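PDB 4DZH: amidohydrolase from Xanthomonas campestris pv. campestris, which probably deaminates 5'-methylthioadenosine and related adenosine derivatives, as a zinc-containing amidohydrolase built on a TIM-barrel fold. Local coordinates for residues Asn82-Arg88 against Asp119-Ala124; Asn139-Ala143 against Val159-Ile163; His265-Leu269 against Ser296-Pro300; Ala301-Arg306 against Ala341-Leu347. All coordinates share one frame; numbering follows the deposited sequence. Where two conformers were deposited one is given.

Contact 1: residues Asn82-Arg88 against Asp119-Ala124; sequences NPMTLLR and DGTTLA
Pro83 and Gly120 join the 3-10 turn that follows the zinc-binding His79/His81 pair, the HxH motif of the amidohydrolase barrel, to helix 114-130. Pro83 CA and Gly120 CA come within 3.7 Å, a separation that brings the turn directly onto the helix backbone, where Gly120 carries no side chain. The polar centre is Thr85. With chi1 at 51°, OG1 lies between its own backbone N and carbonyl carbon, within bonding distance of two carbonyl oxygens, 3.0 Å from Gly120 O and 3.2 Å from Asn82 O. Those two oxygens, Asn82 O and Gly120 O, stand 3.3 Å apart as two acceptors, so the hydroxyl beside them probably eases their mutual repulsion.

Van der Waals contacts flank this group. The Ala124 methyl packs against the amide of Asn82, with CB 3.3 Å from CG, while Asn82 ND2 bonds to Tyr150 OH. Leu86 lays its two branches on the helix: CD1 approaches Gly120 N at 3.6 Å, and CD2 meets Leu123 CD2 at 3.9 Å. Pro83 CG lies alongside Thr121 OG1 at 3.7 Å; that hydroxyl is bonded to Val117 O one turn earlier.

Helix 143-152 borders the contact through Val149 and Tyr150 against Thr121, helix 431-447 places Trp441 on Leu86, and Gln392 of the second subunit packs on Leu123.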
loop_
_atom_site.group_PDB
_atom_site.type_symbol
_atom_site.label_atom_id
_atom_site.label_comp_id
_atom_site.label_asym_id
_atom_site.label_seq_id
_atom_site.Cartn_x
_atom_site.Cartn_y
_atom_site.Cartn_z
ATOM N N ASN A 82 10.963 3.675 -16.149
ATOM C CA ASN A 82 9.569 3.469 -16.551
ATOM C C ASN A 82 9.261 2.424 -17.666
ATOM O O ASN A 82 8.192 1.805 -17.630
ATOM C CB ASN A 82 8.853 4.835 -16.755
ATOM C CG ASN A 82 8.176 5.334 -15.470
ATOM O OD1 ASN A 82 7.958 4.569 -14.490
ATOM N ND2 ASN A 82 7.789 6.614 -15.476
ATOM N N PRO A 83 10.194 2.191 -18.599
ATOM C CA PRO A 83 9.931 1.113 -19.566
ATOM C C PRO A 83 9.737 -0.244 -18.882
ATOM O O PRO A 83 9.169 -1.147 -19.473
ATOM C CB PRO A 83 11.194 1.106 -20.438
ATOM C CG PRO A 83 11.629 2.545 -20.425
ATOM C CD PRO A 83 11.378 2.983 -18.970
ATOM N N MET A 84 10.222 -0.398 -17.646
ATOM C CA MET A 84 10.022 -1.652 -16.938
ATOM C C MET A 84 8.556 -1.903 -16.514
ATOM O O MET A 84 8.265 -2.956 -15.960
ATOM C CB MET A 84 11.015 -1.784 -15.763
ATOM C CG MET A 84 12.445 -1.507 -16.191
ATOM S SD MET A 84 13.704 -1.768 -14.926
ATOM C CE MET A 84 13.796 -3.549 -14.869
ATOM N N THR A 85 7.618 -0.986 -16.801
ATOM C CA THR A 85 6.211 -1.326 -16.646
ATOM C C THR A 85 5.912 -2.557 -17.501
ATOM O O THR A 85 5.120 -3.401 -17.119
ATOM C CB THR A 85 5.255 -0.263 -17.154
ATOM O OG1 THR A 85 5.639 0.081 -18.490
ATOM C CG2 THR A 85 5.276 0.935 -16.295
ATOM N N LEU A 86 6.574 -2.674 -18.655
ATOM C CA LEU A 86 6.405 -3.877 -19.492
ATOM C C LEU A 86 6.963 -5.165 -18.863
ATOM O O LEU A 86 6.664 -6.258 -19.324
ATOM C CB LEU A 86 6.996 -3.627 -20.912
ATOM C CG LEU A 86 6.232 -2.537 -21.680
ATOM C CD1 LEU A 86 6.961 -2.287 -22.984
ATOM C CD2 LEU A 86 4.770 -2.907 -21.934
ATOM N N LEU A 87 7.734 -5.050 -17.777
ATOM C CA LEU A 87 8.276 -6.223 -17.093
ATOM C C LEU A 87 7.551 -6.443 -15.724
ATOM O O LEU A 87 8.089 -7.085 -14.814
ATOM C CB LEU A 87 9.784 -6.086 -16.874
ATOM C CG LEU A 87 10.633 -5.915 -18.147
ATOM C CD1 LEU A 87 12.103 -6.187 -17.854
ATOM C CD2 LEU A 87 10.130 -6.849 -19.203
ATOM N N ARG A 88 6.338 -5.909 -15.602
ATOM C CA ARG A 88 5.613 -5.982 -14.340
ATOM C C ARG A 88 5.462 -7.401 -13.837
ATOM O O ARG A 88 4.805 -8.194 -14.496
ATOM C CB ARG A 88 4.239 -5.337 -14.529
ATOM C CG ARG A 88 3.507 -5.063 -13.202
ATOM C CD ARG A 88 2.115 -4.517 -13.408
ATOM N NE ARG A 88 1.918 -3.455 -14.408
ATOM C CZ ARG A 88 2.020 -2.146 -14.186
ATOM N NH1 ARG A 88 2.425 -1.656 -13.004
ATOM N NH2 ARG A 88 1.697 -1.305 -15.164
ATOM N N ASP A 119 6.993 2.366 -25.702
ATOM C CA ASP A 119 5.736 1.764 -25.290
ATOM C C ASP A 119 5.684 1.691 -23.741
ATOM O O ASP A 119 4.628 1.992 -23.144
ATOM C CB ASP A 119 5.590 0.361 -25.872
ATOM C CG ASP A 119 5.322 0.369 -27.393
ATOM O OD1 ASP A 119 5.064 1.455 -27.955
ATOM O OD2 ASP A 119 5.382 -0.733 -27.990
ATOM N N GLY A 120 6.796 1.289 -23.125
ATOM C CA GLY A 120 6.841 1.151 -21.677
ATOM C C GLY A 120 6.690 2.505 -20.974
ATOM O O GLY A 120 5.981 2.635 -19.970
ATOM N N THR A 121 7.319 3.523 -21.525
ATOM C CA THR A 121 7.192 4.869 -20.977
ATOM C C THR A 121 5.770 5.380 -21.094
ATOM O O THR A 121 5.215 6.007 -20.162
ATOM C CB THR A 121 8.163 5.821 -21.699
ATOM O OG1 THR A 121 9.507 5.338 -21.504
ATOM C CG2 THR A 121 8.060 7.199 -21.113
ATOM N N THR A 122 5.147 5.115 -22.256
ATOM C CA THR A 122 3.793 5.546 -22.482
ATOM C C THR A 122 2.809 4.855 -21.530
ATOM O O THR A 122 1.923 5.505 -20.949
ATOM C CB THR A 122 3.396 5.284 -23.948
ATOM O OG1 THR A 122 4.290 5.982 -24.797
ATOM C CG2 THR A 122 1.982 5.731 -24.194
ATOM N N LEU A 123 2.965 3.533 -21.363
ATOM C CA LEU A 123 2.217 2.803 -20.358
ATOM C C LEU A 123 2.377 3.440 -18.944
ATOM O O LEU A 123 1.387 3.680 -18.246
ATOM C CB LEU A 123 2.678 1.341 -20.352
ATOM C CG LEU A 123 1.933 0.431 -19.369
ATOM C CD1 LEU A 123 0.412 0.533 -19.566
ATOM C CD2 LEU A 123 2.436 -0.957 -19.559
ATOM N N ALA A 124 3.619 3.770 -18.589
ATOM C CA ALA A 124 3.875 4.396 -17.299
ATOM C C ALA A 124 3.183 5.753 -17.145
ATOM O O ALA A 124 2.617 6.065 -16.075
ATOM C CB ALA A 124 5.376 4.541 -17.065
#

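Contact 2: residues Asn139-Ala143 against Val159-Ile163; sequences NYFFA and VGAVI
Val162 is turned with CG1 anti to its backbone N (chi1 176°), which leaves CG2 beside that N and directed at the chain around Tyr140: CG2 is 3.5 Å from Tyr140 O. The anti branch goes to Phe141, whose own chi1 of -58° swings the ring back so that CE1 comes 4.0 Å from Val162 CG1, the two side chains meeting obliquely. At the other end Ala143, the first residue of helix 143-152, turns its methyl to the strand. Its CB lies 3.3 Å from Gly160 O and 3.6 Å from Val159 CG1.

Strands 133-139 and 156-163 are parallel neighbours linked through helix 143-152, a beta-alpha-beta unit of the barrel, and here the first strand gives way to the loop leading into that helix. Asn139 O accepts from His81 ND1, which ties this strand end to a zinc ligand.

Two waters lie between the segments. One accepts from Tyr140 N at 2.8 Å and lies 2.7 Å from Gly160 O; the other donates to Tyr140 O at 2.7 Å and accepts from Val162 N at 3.0 Å. Chemically, then, water relays take the place of direct backbone pairing between Tyr140 and the strand, supplying buried peptide groups with partners, while the two methyls of Val162 pack on Tyr140 O and the Phe141 ring.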
loop_
_atom_site.group_PDB
_atom_site.type_symbol
_atom_site.label_atom_id
_atom_site.label_comp_id
_atom_site.label_asym_id
_atom_site.label_seq_id
_atom_site.Cartn_x
_atom_site.Cartn_y
_atom_site.Cartn_z
ATOM N N ASN A 139 15.320 7.242 -15.352
ATOM C CA ASN A 139 16.681 6.722 -15.431
ATOM C C ASN A 139 16.656 5.475 -16.321
ATOM O O ASN A 139 16.412 4.371 -15.836
ATOM C CB ASN A 139 17.101 6.399 -13.981
ATOM C CG ASN A 139 18.539 5.969 -13.843
ATOM O OD1 ASN A 139 19.148 5.491 -14.770
ATOM N ND2 ASN A 139 19.077 6.094 -12.616
ATOM N N TYR A 140 16.829 5.647 -17.637
ATOM C CA TYR A 140 16.774 4.492 -18.538
ATOM C C TYR A 140 17.526 4.740 -19.858
ATOM O O TYR A 140 17.851 5.902 -20.219
ATOM C CB TYR A 140 15.348 4.033 -18.851
ATOM C CG TYR A 140 15.239 2.506 -19.042
ATOM C CD1 TYR A 140 15.391 1.629 -17.952
ATOM C CD2 TYR A 140 15.021 1.949 -20.314
ATOM C CE1 TYR A 140 15.297 0.280 -18.124
ATOM C CE2 TYR A 140 14.945 0.590 -20.490
ATOM C CZ TYR A 140 15.074 -0.243 -19.395
ATOM O OH TYR A 140 14.981 -1.617 -19.554
ATOM N N PHE A 141 17.822 3.622 -20.544
ATOM C CA PHE A 141 18.413 3.645 -21.873
ATOM C C PHE A 141 17.439 4.312 -22.815
ATOM O O PHE A 141 16.249 4.349 -22.565
ATOM C CB PHE A 141 18.715 2.209 -22.317
ATOM C CG PHE A 141 19.647 1.471 -21.376
ATOM C CD1 PHE A 141 21.016 1.690 -21.428
ATOM C CD2 PHE A 141 19.144 0.564 -20.464
ATOM C CE1 PHE A 141 21.886 1.032 -20.572
ATOM C CE2 PHE A 141 19.999 -0.111 -19.600
ATOM C CZ PHE A 141 21.374 0.133 -19.665
ATOM N N PHE A 142 17.964 4.825 -23.931
ATOM C CA PHE A 142 17.096 5.494 -24.912
ATOM C C PHE A 142 16.360 6.687 -24.311
ATOM O O PHE A 142 15.180 6.905 -24.590
ATOM C CB PHE A 142 16.170 4.511 -25.656
ATOM C CG PHE A 142 16.925 3.505 -26.484
ATOM C CD1 PHE A 142 17.419 2.329 -25.902
ATOM C CD2 PHE A 142 17.208 3.764 -27.814
ATOM C CE1 PHE A 142 18.147 1.430 -26.649
ATOM C CE2 PHE A 142 17.935 2.867 -28.567
ATOM C CZ PHE A 142 18.403 1.696 -27.989
ATOM N N ALA A 143 17.122 7.469 -23.543
ATOM C CA ALA A 143 16.612 8.702 -22.947
ATOM C C ALA A 143 16.091 9.657 -24.004
ATOM O O ALA A 143 15.168 10.420 -23.710
ATOM C CB ALA A 143 17.706 9.385 -22.106
ATOM N N VAL A 159 15.122 13.868 -17.213
ATOM C CA VAL A 159 15.434 12.642 -17.956
ATOM C C VAL A 159 16.917 12.388 -17.882
ATOM O O VAL A 159 17.726 13.258 -18.231
ATOM C CB VAL A 159 14.994 12.757 -19.429
ATOM C CG1 VAL A 159 15.432 11.516 -20.213
ATOM C CG2 VAL A 159 13.483 12.913 -19.510
ATOM N N GLY A 160 17.276 11.210 -17.393
ATOM C CA GLY A 160 18.696 10.926 -17.236
ATOM C C GLY A 160 19.355 10.244 -18.420
ATOM O O GLY A 160 18.782 9.316 -19.014
ATOM N N ALA A 161 20.586 10.653 -18.706
ATOM C CA ALA A 161 21.403 10.022 -19.722
ATOM C C ALA A 161 22.283 8.999 -19.000
ATOM O O ALA A 161 23.156 9.352 -18.198
ATOM C CB ALA A 161 22.288 11.103 -20.429
ATOM N N VAL A 162 22.006 7.721 -19.235
ATOM C CA VAL A 162 22.765 6.653 -18.575
ATOM C C VAL A 162 24.259 6.681 -18.926
ATOM O O VAL A 162 24.627 6.795 -20.116
ATOM C CB VAL A 162 22.199 5.241 -18.956
ATOM C CG1 VAL A 162 23.051 4.130 -18.351
ATOM C CG2 VAL A 162 20.748 5.074 -18.529
ATOM N N ILE A 163 25.106 6.563 -17.899
ATOM C CA ILE A 163 26.526 6.360 -18.115
ATOM C C ILE A 163 26.905 5.041 -17.411
ATOM O O ILE A 163 26.619 4.869 -16.220
ATOM C CB ILE A 163 27.361 7.494 -17.484
ATOM C CG1 ILE A 163 26.964 8.854 -18.053
ATOM C CG2 ILE A 163 28.870 7.199 -17.612
ATOM C CD1 ILE A 163 27.256 9.004 -19.589
HETATM O O HOH W 1 16.295 8.266 -18.531
HETATM O O HOH W 2 20.034 7.023 -21.417
#

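Contact 3: residues His265-Leu269 against Ser296-Pro300; sequences HMTQL and SGFCP
The firm polar link is between two side chains of one loop. Gln268 bends at chi2 (-58°), which folds NE2 back to donate to Thr267 OG1 at 3.1 Å, with an N-H...O angle of 167° and the acceptor lying close to the amide plane. Thr267 OG1 in turn bonds to Glu231 O, in the loop after strand 225-229. Across the contact Ser296 O lies close to both atoms, 3.2 Å from Thr267 OG1 and 3.2 Å from Gln268 NE2.

A single water spans the backbones, accepting from Phe298 N at 2.8 Å and donating to Thr267 O at 3.2 Å.

In the barrel, segment 265-269 follows strand 261-265, while 296-300 lies in the loop after helix 288-293, itself reached from the parallel strand 283-286. The side chain of His265, at the end of its strand, comes within about 4 Å (nearest atoms) of a bound zinc; it packs against Glu231 and the zinc ligand Asp316, and its ring meets that of His79.

Apolar and sulfur contacts make up the remainder. Thr267 CG2 rests 3.9 Å from Gly297 C. Cys299 has SG anti to its backbone N (chi1 178°), a turn that brings the sulfur to the carbonyl oxygens of His265 and Met266, 3.6 Å from Met266 O, a buried carbonyl without a hydrogen-bond partner in the model. Leu269 crosses Pro300 at about a right angle, CD1 touching CG at 4.0 Å.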
loop_
_atom_site.group_PDB
_atom_site.type_symbol
_atom_site.label_atom_id
_atom_site.label_comp_id
_atom_site.label_asym_id
_atom_site.label_seq_id
_atom_site.Cartn_x
_atom_site.Cartn_y
_atom_site.Cartn_z
ATOM N N HIS A 265 18.238 5.498 -2.928
ATOM C CA HIS A 265 18.184 4.297 -2.067
ATOM C C HIS A 265 18.793 4.541 -0.708
ATOM O O HIS A 265 18.101 4.671 0.292
ATOM C CB HIS A 265 18.695 3.010 -2.733
ATOM C CG HIS A 265 17.896 2.596 -3.947
ATOM N ND1 HIS A 265 16.537 2.334 -3.904
ATOM C CD2 HIS A 265 18.279 2.370 -5.231
ATOM C CE1 HIS A 265 16.115 1.975 -5.110
ATOM N NE2 HIS A 265 17.148 2.014 -5.939
ATOM N N MET A 266 20.113 4.587 -0.696
ATOM C CA MET A 266 20.833 5.028 0.495
ATOM C C MET A 266 20.374 4.249 1.739
ATOM O O MET A 266 20.068 4.870 2.778
ATOM C CB MET A 266 20.671 6.561 0.632
ATOM C CG MET A 266 21.314 7.385 -0.495
ATOM S SD MET A 266 23.112 7.489 -0.257
ATOM C CE MET A 266 23.208 9.112 0.546
ATOM N N THR A 267 20.316 2.910 1.649
ATOM C CA THR A 267 19.899 2.039 2.761
ATOM C C THR A 267 21.012 1.772 3.757
ATOM O O THR A 267 20.766 1.555 4.945
ATOM C CB THR A 267 19.387 0.658 2.312
ATOM O OG1 THR A 267 20.422 -0.053 1.654
ATOM C CG2 THR A 267 18.166 0.783 1.348
ATOM N N GLN A 268 22.234 1.750 3.254
ATOM C CA GLN A 268 23.401 1.467 4.086
ATOM C C GLN A 268 24.093 2.802 4.429
ATOM O O GLN A 268 24.877 3.290 3.605
ATOM C CB GLN A 268 24.374 0.613 3.287
ATOM C CG GLN A 268 23.821 -0.675 2.668
ATOM C CD GLN A 268 23.233 -1.618 3.687
ATOM O OE1 GLN A 268 23.946 -2.153 4.540
ATOM N NE2 GLN A 268 21.937 -1.834 3.613
ATOM N N LEU A 269 23.832 3.394 5.608
ATOM C CA LEU A 269 24.318 4.776 5.935
ATOM C C LEU A 269 24.851 5.074 7.379
ATOM O O LEU A 269 24.293 4.566 8.335
ATOM C CB LEU A 269 23.239 5.830 5.689
ATOM C CG LEU A 269 22.815 6.402 4.335
ATOM C CD1 LEU A 269 21.890 7.620 4.522
ATOM C CD2 LEU A 269 24.009 6.780 3.437
ATOM N N SER A 296 16.884 -4.967 0.366
ATOM C CA SER A 296 18.042 -4.084 0.310
ATOM C C SER A 296 18.390 -3.449 1.636
ATOM O O SER A 296 19.543 -3.074 1.871
ATOM C CB SER A 296 17.845 -2.993 -0.750
ATOM O OG SER A 296 17.530 -3.616 -1.997
ATOM N N GLY A 297 17.397 -3.311 2.508
ATOM C CA GLY A 297 17.648 -2.653 3.774
ATOM C C GLY A 297 16.715 -1.516 4.117
ATOM O O GLY A 297 15.619 -1.381 3.513
ATOM N N PHE A 298 17.179 -0.656 5.027
ATOM C CA PHE A 298 16.323 0.315 5.728
ATOM C C PHE A 298 16.945 1.700 5.742
ATOM O O PHE A 298 17.720 2.064 6.645
ATOM C CB PHE A 298 16.052 -0.156 7.171
ATOM C CG PHE A 298 15.369 -1.494 7.245
ATOM C CD1 PHE A 298 13.983 -1.578 7.135
ATOM C CD2 PHE A 298 16.106 -2.674 7.396
ATOM C CE1 PHE A 298 13.334 -2.805 7.186
ATOM C CE2 PHE A 298 15.469 -3.903 7.447
ATOM C CZ PHE A 298 14.074 -3.979 7.337
ATOM N N CYS A 299 16.654 2.459 4.705
ATOM C CA CYS A 299 17.016 3.857 4.656
ATOM C C CYS A 299 16.520 4.590 5.883
ATOM O O CYS A 299 15.339 4.454 6.279
ATOM C CB CYS A 299 16.456 4.502 3.379
ATOM S SG CYS A 299 16.759 6.188 3.178
ATOM N N PRO A 300 17.418 5.353 6.522
ATOM C CA PRO A 300 17.068 6.084 7.761
ATOM C C PRO A 300 16.390 7.383 7.423
ATOM O O PRO A 300 16.929 8.488 7.602
ATOM C CB PRO A 300 18.426 6.328 8.430
ATOM C CG PRO A 300 19.418 6.260 7.316
ATOM C CD PRO A 300 18.857 5.381 6.221
HETATM O O HOH W 3 19.650 -1.234 6.138
#

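Contact 4: residues Ala301-Arg306 against Ala341-Leu347; sequences ACALQR and ANDATAL
Cys302 on helix 301-306 lies against Ala346, their CA atoms 5.5 Å apart, where a type I turn from Asp343 to Ala346 follows the Schellman motif that ends helix 326-341 at Asn342. Arg306 reaches this turn with its chain extended from CG to NE. NH1 forms a salt bridge to Asp343 OD2 (3.0 Å, N-H...O angle 153°), meeting the oxygen from above the carboxylate plane, with the two flat groups 65° apart. NH2 donates to Thr345 OG1 at 2.9 Å, close to the guanidinium plane.

The acceptors are themselves fixed. Asp343 OD1 takes the backbone N of Thr345 at 2.8 Å, an Asx turn, and also the Thr345 hydroxyl, both from the same face. With its proton thus committed, Thr345 OG1 is set to accept from Arg306.

Cys302 SG lies over one face of the guanidinium, toward the rim, and 3.5 Å from Ala346 CB. Leu347 CD1 packs on Gln305 CB, and a water joins Gln305 OE1 (2.8 Å) to Leu347 N (2.9 Å).

Around the contact, Lys338 of helix 326-341 bonds to Ala346 O, Val284 of strand 283-286 and Ile274 of helix 271-280 pack on Leu304, and Asp93 of the second subunit touches Thr345.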
loop_
_atom_site.group_PDB
_atom_site.type_symbol
_atom_site.label_atom_id
_atom_site.label_comp_id
_atom_site.label_asym_id
_atom_site.label_seq_id
_atom_site.Cartn_x
_atom_site.Cartn_y
_atom_site.Cartn_z
ATOM N N ALA A 301 15.168 7.254 6.878
ATOM C CA ALA A 301 14.489 8.428 6.373
ATOM C C ALA A 301 14.225 9.479 7.429
ATOM O O ALA A 301 14.330 10.678 7.153
ATOM C CB ALA A 301 13.185 8.024 5.660
ATOM N N CYS A 302 13.852 9.053 8.636
ATOM C CA CYS A 302 13.612 10.017 9.690
ATOM C C CYS A 302 14.926 10.736 10.050
ATOM O O CYS A 302 14.952 11.954 10.226
ATOM C CB CYS A 302 13.046 9.340 10.927
ATOM S SG CYS A 302 12.798 10.503 12.276
ATOM N N ALA A 303 16.010 9.974 10.126
ATOM C CA ALA A 303 17.299 10.593 10.474
ATOM C C ALA A 303 17.699 11.652 9.447
ATOM O O ALA A 303 18.173 12.748 9.811
ATOM C CB ALA A 303 18.389 9.541 10.629
ATOM N N LEU A 304 17.503 11.334 8.168
ATOM C CA LEU A 304 17.894 12.228 7.097
ATOM C C LEU A 304 17.022 13.454 7.129
ATOM O O LEU A 304 17.510 14.561 6.950
ATOM C CB LEU A 304 17.715 11.540 5.739
ATOM C CG LEU A 304 18.743 10.465 5.380
ATOM C CD1 LEU A 304 18.247 9.560 4.262
ATOM C CD2 LEU A 304 20.035 11.155 4.915
ATOM N N GLN A 305 15.707 13.261 7.321
ATOM C CA GLN A 305 14.822 14.397 7.285
ATOM C C GLN A 305 15.148 15.364 8.452
ATOM O O GLN A 305 15.223 16.574 8.260
ATOM C CB GLN A 305 13.354 13.913 7.279
ATOM C CG GLN A 305 12.352 15.023 7.129
ATOM C CD GLN A 305 11.983 15.589 8.472
ATOM O OE1 GLN A 305 11.936 14.863 9.469
ATOM N NE2 GLN A 305 11.734 16.890 8.519
ATOM N N ARG A 306 15.367 14.825 9.640
ATOM C CA ARG A 306 15.610 15.708 10.770
ATOM C C ARG A 306 16.991 16.348 10.717
ATOM O O ARG A 306 17.238 17.360 11.374
ATOM C CB ARG A 306 15.372 15.004 12.093
ATOM C CG ARG A 306 13.898 14.567 12.191
ATOM C CD ARG A 306 13.582 13.770 13.430
ATOM N NE ARG A 306 12.129 13.619 13.570
ATOM C CZ ARG A 306 11.542 12.891 14.513
ATOM N NH1 ARG A 306 12.286 12.236 15.408
ATOM N NH2 ARG A 306 10.209 12.815 14.565
ATOM N N ALA A 341 12.981 3.991 12.901
ATOM C CA ALA A 341 13.471 4.938 13.894
ATOM C C ALA A 341 13.020 4.629 15.322
ATOM O O ALA A 341 13.461 5.313 16.268
ATOM C CB ALA A 341 13.067 6.354 13.509
ATOM N N ASN A 342 12.182 3.599 15.488
ATOM C CA ASN A 342 11.554 3.294 16.777
ATOM C C ASN A 342 10.965 4.556 17.400
ATOM O O ASN A 342 11.247 4.917 18.553
ATOM C CB ASN A 342 12.518 2.573 17.719
ATOM C CG ASN A 342 11.820 2.048 18.949
ATOM O OD1 ASN A 342 12.110 2.488 20.070
ATOM N ND2 ASN A 342 10.868 1.114 18.753
ATOM N N ASP A 343 10.127 5.226 16.619
ATOM C CA ASP A 343 9.652 6.565 16.938
ATOM C C ASP A 343 8.392 6.860 16.128
ATOM O O ASP A 343 8.465 7.151 14.929
ATOM C CB ASP A 343 10.719 7.596 16.582
ATOM C CG ASP A 343 10.311 9.026 16.946
ATOM O OD1 ASP A 343 9.115 9.353 17.192
ATOM O OD2 ASP A 343 11.225 9.862 16.989
ATOM N N ALA A 344 7.249 6.825 16.802
ATOM C CA ALA A 344 5.974 7.001 16.117
ATOM C C ALA A 344 5.730 8.387 15.557
ATOM O O ALA A 344 4.745 8.579 14.818
ATOM C CB ALA A 344 4.829 6.603 17.056
ATOM N N THR A 345 6.589 9.365 15.883
ATOM C CA THR A 345 6.427 10.725 15.360
ATOM C C THR A 345 7.249 10.990 14.098
ATOM O O THR A 345 7.137 12.058 13.491
ATOM C CB THR A 345 6.805 11.832 16.393
ATOM O OG1 THR A 345 8.240 11.899 16.540
ATOM C CG2 THR A 345 6.084 11.623 17.732
ATOM N N ALA A 346 8.046 10.003 13.690
ATOM C CA ALA A 346 8.870 10.092 12.480
ATOM C C ALA A 346 8.010 10.299 11.234
ATOM O O ALA A 346 6.918 9.692 11.147
ATOM C CB ALA A 346 9.679 8.819 12.315
ATOM N N LEU A 347 8.491 11.124 10.306
ATOM C CA LEU A 347 7.880 11.299 8.990
ATOM C C LEU A 347 6.361 11.400 9.095
ATOM O O LEU A 347 5.610 10.533 8.595
ATOM C CB LEU A 347 8.285 10.151 8.066
ATOM C CG LEU A 347 8.922 10.603 6.761
ATOM C CD1 LEU A 347 10.237 11.332 7.049
ATOM C CD2 LEU A 347 9.165 9.445 5.796
HETATM O O HOH W 4 10.905 12.630 10.762
#

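From the N terminus the four contacts close in series, none nested in or crossing another. Contact 1 closes a loop of 30 residues between the chain after strand 69-80 and helix 114-130; contact 2 closes the short beta-alpha-beta excursion from strand 133-139 to strand 156-163. They touch, Pro83 CG lying 3.4 Å from Tyr140 CD2. Later, contact 3 links the loop after strand 261-265 to the one after helix 288-293, and contact 4 attaches helix 301-306 to the turn between helices 326-341 and 349-363. These also touch, Cys299 SG meeting Leu304 CD1 at 3.8 Å. The centres of contacts 1 and 4 are about 33 Å apart, on opposite sides of the chain's centre.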